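Local atomic coordinates of putative sugar ABC transport system, substrate-binding protein (Bordetella parapertussis, PDB entry 5IX8), a protein that probably binds a sugar in the periplasm and delivers it to an ABC transporter. Residues A[149-159]-A[175-183]; A[118-129]-A[250-261]. All coordinates share one frame; numbering follows the deposited sequence.

Contact 1: residues A[149-159]-A[175-183]; sequences AAGLEWPRLRY and PAAFRGEMS. With SO4 (sulfate ion), chain C; EDO (1,2-ethanediol), chain E; EDO (1,2-ethanediol), chain F.
The aromatic part of this contact is built on Tyr159. Phe178 turns its edge to the Tyr159 ring in an offset edge-to-face pair, ring centroids 5.7 Å apart and planes at 78°. Ala176 CB adds a CH-pi contact over a Tyr159 face, 3.9 Å from the ring centroid. With CG anti to the backbone N (chi1 168°), Tyr159 carries its ring off the helix towards both partners. Near the Phe178 ring plane, CD2 meets Ala149 O at 3.6 Å, while CE2 lies against Arg156 CA.

Aliphatic packing gathers round Met182, modelled as selenomethionine. Its chain bends at the last torsion (chi3 -62°), bringing CE to 3.4 Å from Leu152 CD1, tighter than usual van der Waals contact; those two side chains meet tip to tip. The selenium forms an oblique Met-aromatic contact with Trp154, 4.8 Å from the centroid of its six-membered ring. Met182 CG and SE also cover Ala149 N, which is buried without a hydrogen-bond partner.

No direct hydrogen bond joins the segments, but two waters do: one between Ala150 N and Gly180 O, another between Tyr159 OH, which also bonds Lys163, and Ala176 N. Beside the contact, a sulfate, probably from the crystallisation liquor, accepts from Gly151 N, Glu153 N and Arg156 NH1 (2.8 Å to O1). Arg156 also grips Glu153 end-on through NH1 and NH2, both carboxylate oxygens being approached from above their plane. The helix start at Glu153 would probably favour the anion further.

Thus the loop between strand 172-173 and helix 184-197 packs against the first turns of helix 154-168, with Tyr159 and Ala176 resting on Val145 of strand 142-145 and Leu157 touching helix 122-135.

Contact 2: residues A[118-129]-A[250-261]; sequences VLQDDTLIGKVL and ASEPGVIMGRLI
Gln120 NE2, in the one of two modelled conformers taken here, lies 3.3 Å from Pro253 CD and bonds Val291 O, a water at 2.7 Å and, weakly, Pro292 O; this grip is doubtful to the extent that the other conformer may differ. The same water sits near Ser251 O, but that distance is too short for the bridge to be more than doubtful. Gln120 CG is anti to the carbonyl carbon and the chain runs on extended (chi2 -175°), which carries the amide across to residues 251-253. Met257, a selenomethionine, crosses this chain at about a right angle, its CE 3.6 Å from Gln120 CG.

Both segments pass between the two lobes. Strand 116-119 belongs to the first parallel sheet, and the chain then enters helix 122-135 beside the second; strand 246-250 belongs to the second, and helix 254-270 returns to the first. These are two of the interlobe crossings of the type I periplasmic binding protein fold. Val291 and Pro292, the partners of Gln120, lie between strands 288-290 and 295-296, on the third.

Apolar contacts continue into either lobe. In the first, Val118 CG2 meets Ile261 CG1 at 3.7 Å, the side chains crossing obliquely, while Val118 CG1 reaches Met257 CB (4.0 Å) and Leu260 CB. In the second, Ala250 CB touches Ile125 CG2 at 4.0 Å and Leu129 CD2 at 4.2 Å. Asp121, at the N-cap, caps helix 122-135: its OD1 accepts from Leu124 N at 3.2 Å.

How the contacts relate
Contact 1 is nested within the chain loop closed by contact 2, and their centres lie about 17 Å apart. Arg158 joins them: its NH2 forms salt bridges to Asp122 OD1 at 2.8 Å and to Glu252 OE1 at 2.9 Å, one acid from each segment of contact 2. Those two acid oxygens stand 5.3 Å apart, so the arginine probably offsets their like charges. Trp154 CE3 lies 3.5 Å above the centre of the guanidinium, and Trp154 CB packs against Asp122 OD2. Trp154 and Met182 also touch Tyr57, a position consistent with the interlobe cleft where relatives bind sugars; the sulfate of contact 1 does not by itself mark the sugar site.

Contact 1: residues A[149-159]-A[175-183]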
loop_
_atom_site.group_PDB
_atom_site.type_symbol
_atom_site.label_atom_id
_atom_site.label_comp_id
_atom_site.label_asym_id
_atom_site.label_seq_id
_atom_site.Cartn_x
_atom_site.Cartn_y
_atom_site.Cartn_z
ATOM N N ALA A 149 -8.147 -9.209 -3.501
ATOM C CA ALA A 149 -8.925 -9.951 -2.523
ATOM C C ALA A 149 -10.123 -9.127 -2.062
ATOM O O ALA A 149 -10.118 -7.889 -2.129
ATOM C CB ALA A 149 -8.062 -10.296 -1.326
ATOM N N ALA A 150 -11.150 -9.832 -1.561
ATOM C CA ALA A 150 -12.257 -9.196 -0.858
ATOM C C ALA A 150 -11.909 -8.979 0.620
ATOM O O ALA A 150 -10.945 -9.543 1.145
ATOM C CB ALA A 150 -13.512 -10.052 -0.962
ATOM N N GLY A 151 -12.692 -8.111 1.284
ATOM C CA GLY A 151 -12.558 -7.928 2.715
ATOM C C GLY A 151 -11.438 -7.008 3.141
ATOM O O GLY A 151 -11.150 -6.919 4.342
ATOM N N LEU A 152 -10.802 -6.316 2.208
ATOM C CA LEU A 152 -9.675 -5.461 2.545
ATOM C C LEU A 152 -9.956 -3.984 2.346
ATOM O O LEU A 152 -9.121 -3.157 2.758
ATOM C CB LEU A 152 -8.441 -5.854 1.712
ATOM C CG LEU A 152 -8.013 -7.325 1.871
ATOM C CD1 LEU A 152 -6.753 -7.533 0.983
ATOM C CD2 LEU A 152 -7.779 -7.712 3.320
ATOM N N GLU A 153 -11.067 -3.638 1.677
ATOM C CA GLU A 153 -11.488 -2.258 1.389
ATOM C C GLU A 153 -10.637 -1.608 0.298
ATOM O O GLU A 153 -11.168 -1.198 -0.739
ATOM C CB GLU A 153 -11.467 -1.395 2.670
ATOM C CG GLU A 153 -12.142 -0.018 2.549
ATOM C CD GLU A 153 -13.669 -0.089 2.507
ATOM O OE1 GLU A 153 -14.237 -1.198 2.588
ATOM O OE2 GLU A 153 -14.321 0.983 2.393
ATOM N N TRP A 154 -9.315 -1.512 0.507
ATOM C CA TRP A 154 -8.525 -0.731 -0.440
ATOM C C TRP A 154 -8.460 -1.338 -1.844
ATOM O O TRP A 154 -8.390 -0.565 -2.802
ATOM C CB TRP A 154 -7.107 -0.451 0.120
ATOM C CG TRP A 154 -6.306 -1.654 0.563
ATOM C CD1 TRP A 154 -6.332 -2.249 1.797
ATOM C CD2 TRP A 154 -5.394 -2.416 -0.236
ATOM N NE1 TRP A 154 -5.482 -3.344 1.818
ATOM C CE2 TRP A 154 -4.907 -3.477 0.581
ATOM C CE3 TRP A 154 -4.981 -2.340 -1.566
ATOM C CZ2 TRP A 154 -3.984 -4.403 0.125
ATOM C CZ3 TRP A 154 -4.066 -3.278 -2.030
ATOM C CH2 TRP A 154 -3.580 -4.296 -1.187
ATOM N N PRO A 155 -8.501 -2.662 -2.043
ATOM C CA PRO A 155 -8.554 -3.154 -3.431
ATOM C C PRO A 155 -9.832 -2.719 -4.111
ATOM O O PRO A 155 -9.826 -2.400 -5.301
ATOM C CB PRO A 155 -8.481 -4.694 -3.277
ATOM C CG PRO A 155 -7.704 -4.886 -1.943
ATOM C CD PRO A 155 -8.361 -3.785 -1.100
ATOM N N ARG A 156 -10.941 -2.700 -3.371
ATOM C CA ARG A 156 -12.190 -2.223 -3.959
ATOM C C ARG A 156 -12.092 -0.742 -4.319
ATOM O O ARG A 156 -12.575 -0.322 -5.386
ATOM C CB ARG A 156 -13.362 -2.482 -3.002
ATOM C CG ARG A 156 -14.705 -2.236 -3.698
ATOM C CD ARG A 156 -15.893 -2.194 -2.750
ATOM N NE ARG A 156 -15.952 -0.926 -2.059
ATOM C CZ ARG A 156 -15.588 -0.737 -0.786
ATOM N NH1 ARG A 156 -15.271 -1.771 -0.006
ATOM N NH2 ARG A 156 -15.623 0.488 -0.263
ATOM N N LEU A 157 -11.471 0.069 -3.445
ATOM C CA LEU A 157 -11.314 1.486 -3.747
ATOM C C LEU A 157 -10.488 1.688 -5.012
ATOM O O LEU A 157 -10.844 2.504 -5.876
ATOM C CB LEU A 157 -10.671 2.235 -2.567
ATOM C CG LEU A 157 -11.482 2.212 -1.257
ATOM C CD1 LEU A 157 -10.679 2.851 -0.144
ATOM C CD2 LEU A 157 -12.824 2.934 -1.392
ATOM N N ARG A 158 -9.390 0.940 -5.147
ATOM C CA ARG A 158 -8.579 1.045 -6.361
ATOM C C ARG A 158 -9.373 0.654 -7.589
ATOM O O ARG A 158 -9.282 1.318 -8.635
ATOM C CB ARG A 158 -7.345 0.172 -6.252
ATOM C CG ARG A 158 -6.420 0.689 -5.149
ATOM C CD ARG A 158 -5.150 -0.152 -4.984
ATOM N NE ARG A 158 -4.411 0.375 -3.847
ATOM C CZ ARG A 158 -3.146 0.099 -3.548
ATOM N NH1 ARG A 158 -2.406 -0.681 -4.342
ATOM N NH2 ARG A 158 -2.615 0.640 -2.453
ATOM N N TYR A 159 -10.134 -0.441 -7.492
ATOM C CA TYR A 159 -10.989 -0.852 -8.598
ATOM C C TYR A 159 -12.005 0.229 -8.951
ATOM O O TYR A 159 -12.204 0.553 -10.126
ATOM C CB TYR A 159 -11.690 -2.156 -8.230
ATOM C CG TYR A 159 -12.807 -2.522 -9.154
ATOM C CD1 TYR A 159 -12.579 -2.781 -10.500
ATOM C CD2 TYR A 159 -14.120 -2.619 -8.666
ATOM C CE1 TYR A 159 -13.629 -3.118 -11.336
ATOM C CE2 TYR A 159 -15.171 -2.983 -9.503
ATOM C CZ TYR A 159 -14.910 -3.233 -10.838
ATOM O OH TYR A 159 -15.967 -3.577 -11.662
ATOM N N PRO A 175 -16.062 -7.799 -15.716
ATOM C CA PRO A 175 -16.444 -7.711 -14.297
ATOM C C PRO A 175 -15.287 -8.139 -13.417
ATOM O O PRO A 175 -14.308 -8.722 -13.875
ATOM C CB PRO A 175 -17.622 -8.672 -14.163
ATOM C CG PRO A 175 -17.614 -9.485 -15.357
ATOM C CD PRO A 175 -16.907 -8.746 -16.463
ATOM N N ALA A 176 -15.397 -7.839 -12.129
ATOM C CA ALA A 176 -14.292 -8.067 -11.204
ATOM C C ALA A 176 -14.699 -9.110 -10.172
ATOM O O ALA A 176 -15.691 -8.935 -9.459
ATOM C CB ALA A 176 -13.894 -6.767 -10.520
ATOM N N ALA A 177 -13.913 -10.170 -10.062
ATOM C CA ALA A 177 -14.170 -11.225 -9.081
ATOM C C ALA A 177 -13.140 -11.053 -7.957
ATOM O O ALA A 177 -11.939 -11.276 -8.163
ATOM C CB ALA A 177 -14.091 -12.613 -9.724
ATOM N N PHE A 178 -13.605 -10.702 -6.765
ATOM C CA PHE A 178 -12.719 -10.425 -5.638
ATOM C C PHE A 178 -12.477 -11.739 -4.899
ATOM O O PHE A 178 -13.405 -12.303 -4.311
ATOM C CB PHE A 178 -13.331 -9.391 -4.699
ATOM C CG PHE A 178 -13.344 -7.976 -5.241
ATOM C CD1 PHE A 178 -14.290 -7.582 -6.188
ATOM C CD2 PHE A 178 -12.398 -7.041 -4.809
ATOM C CE1 PHE A 178 -14.284 -6.267 -6.699
ATOM C CE2 PHE A 178 -12.407 -5.741 -5.275
ATOM C CZ PHE A 178 -13.343 -5.341 -6.237
ATOM N N ARG A 179 -11.248 -12.253 -4.970
ATOM C CA ARG A 179 -10.955 -13.581 -4.452
ATOM C C ARG A 179 -9.447 -13.732 -4.355
ATOM O O ARG A 179 -8.693 -12.975 -4.972
ATOM C CB ARG A 179 -11.517 -14.674 -5.371
ATOM C CG ARG A 179 -10.865 -14.529 -6.753
ATOM C CD ARG A 179 -11.465 -15.382 -7.796
ATOM N NE ARG A 179 -11.051 -16.750 -7.564
ATOM C CZ ARG A 179 -10.824 -17.636 -8.520
ATOM N NH1 ARG A 179 -10.507 -18.859 -8.175
ATOM N NH2 ARG A 179 -10.933 -17.303 -9.802
ATOM N N GLY A 180 -9.031 -14.734 -3.593
ATOM C CA GLY A 180 -7.626 -15.029 -3.405
ATOM C C GLY A 180 -6.997 -14.168 -2.332
ATOM O O GLY A 180 -7.677 -13.522 -1.535
ATOM N N GLU A 181 -5.660 -14.180 -2.311
ATOM C CA GLU A 181 -4.887 -13.442 -1.315
ATOM C C GLU A 181 -3.845 -12.549 -1.977
ATOM O O GLU A 181 -2.945 -12.043 -1.299
ATOM C CB GLU A 181 -4.210 -14.370 -0.307
ATOM C CG GLU A 181 -3.226 -15.273 -0.954
ATOM C CD GLU A 181 -2.527 -16.155 0.049
ATOM O OE1 GLU A 181 -2.512 -15.778 1.255
ATOM O OE2 GLU A 181 -1.980 -17.208 -0.364
HETATM N N MSE A 182 -3.982 -12.315 -3.272
HETATM C CA MSE A 182 -3.153 -11.365 -4.010
HETATM C C MSE A 182 -1.692 -11.842 -4.114
HETATM O O MSE A 182 -0.746 -11.039 -4.184
HETATM C CB MSE A 182 -3.252 -9.964 -3.397
HETATM C CG MSE A 182 -4.713 -9.489 -3.353
HETATM SE SE MSE A 182 -4.966 -7.635 -2.985
HETATM C CE MSE A 182 -4.154 -7.678 -1.236
ATOM N N SER A 183 -1.516 -13.164 -4.172
ATOM C CA SER A 183 -0.192 -13.744 -4.298
ATOM C C SER A 183 0.257 -13.795 -5.759
ATOM O O SER A 183 -0.517 -13.538 -6.693
ATOM C CB SER A 183 -0.212 -15.154 -3.723
ATOM O OG SER A 183 -1.033 -15.990 -4.543
HETATM S S SO4 C . -14.458 -5.400 -0.067
HETATM O O1 SO4 C . -15.611 -4.531 -0.218
HETATM O O2 SO4 C . -13.545 -4.947 0.972
HETATM O O3 SO4 C . -13.715 -5.521 -1.335
HETATM O O4 SO4 C . -14.949 -6.745 0.256
HETATM C C1 EDO E . -0.103 -12.809 1.802
HETATM O O1 EDO E . -1.473 -13.234 1.920
HETATM C C2 EDO E . 0.308 -12.779 0.332
HETATM O O2 EDO E . -0.366 -11.696 -0.310
HETATM C C1 EDO F . -11.127 -17.129 -2.323
HETATM O O1 EDO F . -10.668 -15.995 -1.599
HETATM C C2 EDO F . -12.519 -17.454 -1.833
HETATM O O2 EDO F . -13.427 -16.482 -2.371
HETATM O O HOH W 1 -10.585 -12.759 -1.096
HETATM O O HOH W 2 -17.503 -5.965 -11.407
#

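Contact 2: residues A[118-129]-A[250-261]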
loop_
_atom_site.group_PDB
_atom_site.type_symbol
_atom_site.label_atom_id
_atom_site.label_comp_id
_atom_site.label_asym_id
_atom_site.label_seq_id
_atom_site.Cartn_x
_atom_site.Cartn_y
_atom_site.Cartn_z
ATOM N N VAL A 118 -1.103 7.311 8.259
ATOM C CA VAL A 118 -0.272 7.812 7.172
ATOM C C VAL A 118 -0.402 6.787 6.073
ATOM O O VAL A 118 -0.008 5.629 6.265
ATOM C CB VAL A 118 1.209 7.979 7.570
ATOM C CG1 VAL A 118 2.007 8.408 6.358
ATOM C CG2 VAL A 118 1.384 9.001 8.716
ATOM N N LEU A 119 -0.977 7.188 4.941
ATOM C CA LEU A 119 -1.197 6.199 3.876
ATOM C C LEU A 119 -1.263 6.936 2.546
ATOM O O LEU A 119 -0.493 7.873 2.337
ATOM C CB LEU A 119 -2.441 5.343 4.178
ATOM C CG LEU A 119 -3.815 6.000 4.425
ATOM C CD1 LEU A 119 -4.903 4.966 4.103
ATOM C CD2 LEU A 119 -4.008 6.475 5.858
ATOM N N GLN A 120 -2.061 6.428 1.609
ATOM C CA GLN A 120 -2.345 7.115 0.355
ATOM C C GLN A 120 -3.812 6.924 0.029
ATOM O O GLN A 120 -4.500 6.105 0.645
ATOM C CB GLN A 120 -1.498 6.603 -0.817
ATOM C CG GLN A 120 -0.062 7.079 -0.833
ATOM C CD GLN A 120 0.681 6.627 -2.084
ATOM O OE1 GLN A 120 0.619 5.473 -2.458
ATOM N NE2 GLN A 120 1.359 7.543 -2.737
ATOM N N ASP A 121 -4.280 7.676 -0.968
ATOM C CA ASP A 121 -5.681 7.650 -1.380
ATOM C C ASP A 121 -5.861 6.506 -2.375
ATOM O O ASP A 121 -5.497 6.628 -3.544
ATOM C CB ASP A 121 -6.044 8.995 -2.009
ATOM C CG ASP A 121 -7.499 9.124 -2.345
ATOM O OD1 ASP A 121 -8.167 8.097 -2.598
ATOM O OD2 ASP A 121 -7.985 10.283 -2.359
ATOM N N ASP A 122 -6.443 5.392 -1.925
ATOM C CA ASP A 122 -6.554 4.214 -2.780
ATOM C C ASP A 122 -7.465 4.450 -3.986
ATOM O O ASP A 122 -7.157 3.983 -5.091
ATOM C CB ASP A 122 -7.013 3.015 -1.954
ATOM C CG ASP A 122 -5.897 2.506 -1.043
ATOM O OD1 ASP A 122 -4.879 1.946 -1.540
ATOM O OD2 ASP A 122 -6.000 2.729 0.178
ATOM N N THR A 123 -8.547 5.220 -3.828
ATOM C CA THR A 123 -9.350 5.537 -5.004
ATOM C C THR A 123 -8.522 6.276 -6.056
ATOM O O THR A 123 -8.666 6.018 -7.271
ATOM C CB THR A 123 -10.566 6.373 -4.605
ATOM O OG1 THR A 123 -11.310 5.661 -3.612
ATOM C CG2 THR A 123 -11.444 6.614 -5.834
ATOM N N LEU A 124 -7.652 7.191 -5.617
ATOM C CA LEU A 124 -6.889 7.995 -6.571
ATOM C C LEU A 124 -5.778 7.169 -7.224
ATOM O O LEU A 124 -5.413 7.421 -8.382
ATOM C CB LEU A 124 -6.329 9.229 -5.878
ATOM C CG LEU A 124 -5.590 10.237 -6.747
ATOM C CD1 LEU A 124 -6.396 10.685 -7.962
ATOM C CD2 LEU A 124 -5.278 11.430 -5.857
ATOM N N ILE A 125 -5.253 6.167 -6.514
ATOM C CA ILE A 125 -4.347 5.218 -7.153
ATOM C C ILE A 125 -5.034 4.586 -8.366
ATOM O O ILE A 125 -4.458 4.489 -9.459
ATOM C CB ILE A 125 -3.892 4.150 -6.136
ATOM C CG1 ILE A 125 -2.890 4.766 -5.151
ATOM C CG2 ILE A 125 -3.271 2.966 -6.874
ATOM C CD1 ILE A 125 -2.416 3.800 -4.102
ATOM N N GLY A 126 -6.295 4.166 -8.194
ATOM C CA GLY A 126 -7.030 3.596 -9.309
ATOM C C GLY A 126 -7.290 4.615 -10.400
ATOM O O GLY A 126 -7.146 4.316 -11.582
ATOM N N LYS A 127 -7.663 5.834 -10.020
ATOM C CA LYS A 127 -7.894 6.882 -11.017
ATOM C C LYS A 127 -6.644 7.181 -11.842
ATOM O O LYS A 127 -6.738 7.375 -13.057
ATOM C CB LYS A 127 -8.385 8.152 -10.321
ATOM C CG LYS A 127 -9.796 7.971 -9.728
ATOM C CD LYS A 127 -10.383 9.312 -9.415
ATOM C CE LYS A 127 -11.754 9.225 -8.823
ATOM N NZ LYS A 127 -12.318 10.635 -8.750
ATOM N N VAL A 128 -5.463 7.255 -11.212
ATOM C CA VAL A 128 -4.281 7.610 -12.014
ATOM C C VAL A 128 -3.891 6.459 -12.947
ATOM O O VAL A 128 -3.393 6.692 -14.061
ATOM C CB VAL A 128 -3.097 8.071 -11.134
ATOM C CG1 VAL A 128 -3.470 9.360 -10.380
ATOM C CG2 VAL A 128 -2.645 6.991 -10.191
ATOM N N LEU A 129 -4.149 5.213 -12.553
ATOM C CA LEU A 129 -3.933 4.108 -13.486
ATOM C C LEU A 129 -4.966 4.142 -14.607
ATOM O O LEU A 129 -4.661 3.807 -15.762
ATOM C CB LEU A 129 -3.988 2.776 -12.741
ATOM C CG LEU A 129 -2.801 2.533 -11.812
ATOM C CD1 LEU A 129 -2.996 1.264 -10.969
ATOM C CD2 LEU A 129 -1.441 2.499 -12.555
ATOM N N ALA A 250 1.772 2.417 -10.373
ATOM C CA ALA A 250 1.630 3.482 -9.389
ATOM C C ALA A 250 2.729 3.343 -8.332
ATOM O O ALA A 250 3.000 2.240 -7.855
ATOM C CB ALA A 250 0.236 3.430 -8.771
ATOM N N SER A 251 3.402 4.452 -8.002
ATOM C CA SER A 251 4.399 4.434 -6.925
ATOM C C SER A 251 3.684 4.353 -5.578
ATOM O O SER A 251 2.749 5.109 -5.333
ATOM C CB SER A 251 5.273 5.707 -6.992
ATOM O OG SER A 251 6.071 5.908 -5.817
ATOM N N GLU A 252 4.095 3.427 -4.712
ATOM C CA GLU A 252 3.611 3.396 -3.333
ATOM C C GLU A 252 4.804 3.610 -2.413
ATOM O O GLU A 252 5.589 2.674 -2.178
ATOM C CB GLU A 252 2.904 2.083 -3.032
ATOM C CG GLU A 252 1.598 1.991 -3.826
ATOM C CD GLU A 252 0.732 0.809 -3.416
ATOM O OE1 GLU A 252 0.274 0.761 -2.249
ATOM O OE2 GLU A 252 0.518 -0.093 -4.256
ATOM N N PRO A 253 5.019 4.810 -1.943
ATOM C CA PRO A 253 6.271 5.150 -1.242
ATOM C C PRO A 253 6.246 4.753 0.235
ATOM O O PRO A 253 6.098 5.570 1.131
ATOM C CB PRO A 253 6.351 6.667 -1.433
ATOM C CG PRO A 253 4.952 7.086 -1.472
ATOM C CD PRO A 253 4.208 6.004 -2.218
ATOM N N GLY A 254 6.403 3.448 0.485
ATOM C CA GLY A 254 6.305 2.938 1.845
ATOM C C GLY A 254 7.349 3.557 2.759
ATOM O O GLY A 254 7.096 3.768 3.944
ATOM N N VAL A 255 8.556 3.796 2.227
ATOM C CA VAL A 255 9.650 4.279 3.063
ATOM C C VAL A 255 9.292 5.639 3.630
ATOM O O VAL A 255 9.411 5.866 4.831
ATOM C CB VAL A 255 10.968 4.340 2.275
ATOM C CG1 VAL A 255 12.044 5.051 3.098
ATOM C CG2 VAL A 255 11.441 2.937 1.895
ATOM N N ILE A 256 8.799 6.553 2.787
ATOM C CA ILE A 256 8.474 7.876 3.339
ATOM C C ILE A 256 7.284 7.779 4.304
ATOM O O ILE A 256 7.230 8.517 5.305
ATOM C CB ILE A 256 8.271 8.941 2.233
ATOM C CG1 ILE A 256 8.306 10.340 2.880
ATOM C CG2 ILE A 256 6.967 8.743 1.468
ATOM C CD1 ILE A 256 8.357 11.497 1.925
HETATM N N MSE A 257 6.355 6.839 4.079
HETATM C CA MSE A 257 5.228 6.697 5.000
HETATM C C MSE A 257 5.734 6.312 6.374
HETATM O O MSE A 257 5.267 6.853 7.386
HETATM C CB MSE A 257 4.227 5.652 4.529
HETATM C CG MSE A 257 3.521 6.002 3.248
HETATM SE SE MSE A 257 2.332 4.509 2.699
HETATM C CE MSE A 257 2.263 4.968 0.833
ATOM N N GLY A 258 6.717 5.400 6.407
ATOM C CA GLY A 258 7.295 4.995 7.684
ATOM C C GLY A 258 8.001 6.138 8.391
ATOM O O GLY A 258 7.864 6.308 9.599
ATOM N N ARG A 259 8.783 6.927 7.645
ATOM C CA ARG A 259 9.449 8.081 8.252
ATOM C C ARG A 259 8.435 9.055 8.805
ATOM O O ARG A 259 8.622 9.620 9.897
ATOM C CB ARG A 259 10.337 8.786 7.234
ATOM C CG ARG A 259 11.413 7.913 6.625
ATOM C CD ARG A 259 12.427 8.817 5.891
ATOM N NE ARG A 259 13.444 8.021 5.230
ATOM C CZ ARG A 259 14.444 7.416 5.869
ATOM N NH1 ARG A 259 14.602 7.563 7.199
ATOM N NH2 ARG A 259 15.293 6.672 5.167
ATOM N N LEU A 260 7.382 9.314 8.034
ATOM C CA LEU A 260 6.358 10.232 8.500
ATOM C C LEU A 260 5.661 9.712 9.746
ATOM O O LEU A 260 5.348 10.488 10.636
ATOM C CB LEU A 260 5.344 10.492 7.392
ATOM C CG LEU A 260 5.888 11.260 6.203
ATOM C CD1 LEU A 260 4.899 11.216 5.032
ATOM C CD2 LEU A 260 6.228 12.718 6.575
ATOM N N ILE A 261 5.415 8.410 9.836
ATOM C CA ILE A 261 4.801 7.879 11.058
ATOM C C ILE A 261 5.622 8.246 12.291
ATOM O O ILE A 261 5.081 8.656 13.327
ATOM C CB ILE A 261 4.607 6.355 10.909
ATOM C CG1 ILE A 261 3.392 6.111 9.970
ATOM C CG2 ILE A 261 4.422 5.700 12.267
ATOM C CD1 ILE A 261 3.339 4.699 9.395
HETATM O O HOH W 3 2.798 7.540 -5.059
#